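Local coordinates for GDP-L-fucose synthase (Campylobacter jejuni subsp. jejuni serotype O:2, PDB 7M13) that synthesises GDP-D-glycero-L-gluco-heptose for the capsular polysaccharide as an NADP(H)-binding oxidoreductase of the epimerase/dehydratase family, at the interface of chains A and B. Residues are numbered along the deposited sequence; one frame, centred on the assembly and turned at random. Chains: chain A/B, GDP-L-fucose synthase.

The interface of chains A and B. Residues chain A 85, 88-89, 92; chain B 88-89, 92-93.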
loop_
_atom_site.group_PDB
_atom_site.type_symbol
_atom_site.label_atom_id
_atom_site.label_comp_id
_atom_site.label_asym_id
_atom_site.label_seq_id
_atom_site.Cartn_x
_atom_site.Cartn_y
_atom_site.Cartn_z
ATOM N N TYR A 85 -2.014 7.128 -5.337
ATOM C CA TYR A 85 -2.063 8.323 -4.467
ATOM C C TYR A 85 -3.511 8.621 -4.046
ATOM O O TYR A 85 -3.786 8.821 -2.863
ATOM C CB TYR A 85 -1.437 9.530 -5.150
ATOM C CG TYR A 85 -1.666 10.787 -4.362
ATOM C CD1 TYR A 85 -0.984 11.038 -3.178
ATOM C CD2 TYR A 85 -2.584 11.720 -4.778
ATOM C CE1 TYR A 85 -1.210 12.191 -2.442
ATOM C CE2 TYR A 85 -2.817 12.884 -4.057
ATOM C CZ TYR A 85 -2.125 13.128 -2.881
ATOM O OH TYR A 85 -2.351 14.261 -2.112
ATOM N N LEU A 88 -5.060 5.881 -1.808
ATOM C CA LEU A 88 -4.452 5.839 -0.443
ATOM C C LEU A 88 -4.934 7.053 0.326
ATOM O O LEU A 88 -5.205 6.912 1.514
ATOM C CB LEU A 88 -2.931 5.872 -0.542
ATOM C CG LEU A 88 -2.224 4.585 -0.977
ATOM C CD1 LEU A 88 -0.726 4.842 -0.996
ATOM C CD2 LEU A 88 -2.569 3.415 -0.085
ATOM N N MET A 89 -5.051 8.220 -0.295
ATOM C CA MET A 89 -5.475 9.417 0.470
ATOM C C MET A 89 -6.932 9.258 0.944
ATOM O O MET A 89 -7.233 9.595 2.105
ATOM C CB MET A 89 -5.323 10.690 -0.368
ATOM C CG MET A 89 -3.891 11.158 -0.566
ATOM S SD MET A 89 -2.901 11.314 0.903
ATOM C CE MET A 89 -3.811 12.606 1.740
ATOM N N ASN A 92 -6.924 6.658 3.708
ATOM C CA ASN A 92 -6.232 7.092 4.935
ATOM C C ASN A 92 -7.086 8.171 5.604
ATOM O O ASN A 92 -7.276 8.142 6.825
ATOM C CB ASN A 92 -4.841 7.650 4.636
ATOM C CG ASN A 92 -3.826 6.631 4.138
ATOM O OD1 ASN A 92 -2.745 7.069 3.664
ATOM N ND2 ASN A 92 -4.143 5.396 4.275
ATOM N N LEU B 88 2.478 6.063 5.514
ATOM C CA LEU B 88 1.778 6.386 4.238
ATOM C C LEU B 88 1.567 7.893 4.121
ATOM O O LEU B 88 1.710 8.430 3.028
ATOM C CB LEU B 88 0.439 5.639 4.128
ATOM C CG LEU B 88 0.503 4.141 3.899
ATOM C CD1 LEU B 88 -0.900 3.569 3.867
ATOM C CD2 LEU B 88 1.252 3.787 2.625
ATOM N N MET B 89 1.156 8.586 5.187
ATOM C CA MET B 89 0.904 10.032 5.085
ATOM C C MET B 89 2.215 10.782 4.769
ATOM O O MET B 89 2.193 11.647 3.877
ATOM C CB MET B 89 0.246 10.622 6.325
ATOM C CG MET B 89 -1.204 10.112 6.575
ATOM S SD MET B 89 -2.333 10.491 5.225
ATOM C CE MET B 89 -2.130 12.261 5.160
ATOM N N ASN B 92 3.124 9.954 1.120
ATOM C CA ASN B 92 2.179 10.490 0.123
ATOM C C ASN B 92 2.321 12.016 0.094
ATOM O O ASN B 92 2.356 12.625 -0.989
ATOM C CB ASN B 92 0.748 10.095 0.462
ATOM C CG ASN B 92 0.463 8.625 0.257
ATOM O OD1 ASN B 92 1.281 7.902 -0.283
ATOM N ND2 ASN B 92 -0.705 8.231 0.726
ATOM N N ASN B 93 2.388 12.631 1.262
ATOM C CA ASN B 93 2.459 14.110 1.310
ATOM C C ASN B 93 3.749 14.599 0.643
ATOM O O ASN B 93 3.690 15.535 -0.171
ATOM C CB ASN B 93 2.379 14.595 2.747
ATOM C CG ASN B 93 1.011 14.438 3.394
ATOM O OD1 ASN B 93 0.010 14.312 2.700
ATOM N ND2 ASN B 93 1.013 14.455 4.717
HETATM O O HOH W 1 -0.688 15.252 -0.100
#
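Helix 80-100 of each chain packs against its twin, the two running in broadly opposite directions on a slant, with A:Leu88 CA and B:Asn92 CA 8.1 Å apart. Across this two-fold packing, B:Asn92 reaches over A:Leu88: its amide ND2 lies 3.5 Å from A:Leu88 CB and its OD1 faces the leucine CD1 methyl. The reciprocal pair is alike in shape but not in amide orientation. A:Asn92 has its amide flipped relative to that of B:Asn92 (chi2 168°), and it is OD1 that sits 3.5 Å from B:Leu88 CB. The two amides approach from opposite directions with planes 11° apart, and A:Asn92 OD1 points towards B:Asn92 ND2 at 3.8 Å, beyond bonding length. As modelled, the opposite flips bring oxygen towards nitrogen, which would be electrostatically favourable and breaks the two-fold locally.

Outside the amides lie the methionines. Each methionine side chain is bent at both chi2 and chi3, which brings its sulfur alongside the opposing asparagine: A:Met89 SD is 3.9 Å from B:Asn92 CB, with B:Met89 SD set likewise against A:Asn92 CB. The methyl ends meet across the interface, CE of A:Met89 to CE of B:Met89 at 3.8 Å. A:Met89 CG also lies over one face of the A:Tyr85 ring, towards its rim, an intrachain layer backing the contact. The ring stands steeply to the B:Asn92 amide, planes 75° apart, and presents CD1 and CE1 to that residue's CB. A:Tyr85 OH lies 2.8 Å from O of water 1, at the ring's edge and in its plane, and the water passes the link on to the side-chain oxygen OD1 of B:Asn93.

The patch is part of a two-fold interface that is probably the family's usual dimer, in which two helices per subunit form a four-helix bundle beside the Rossmann domains; helix 80-100 would be one of them. The patch centre is about 13 Å from A:Phe140 on helix 138-158, which stands where the family's YxxxK motif has its tyrosine, four residues before A:Lys144.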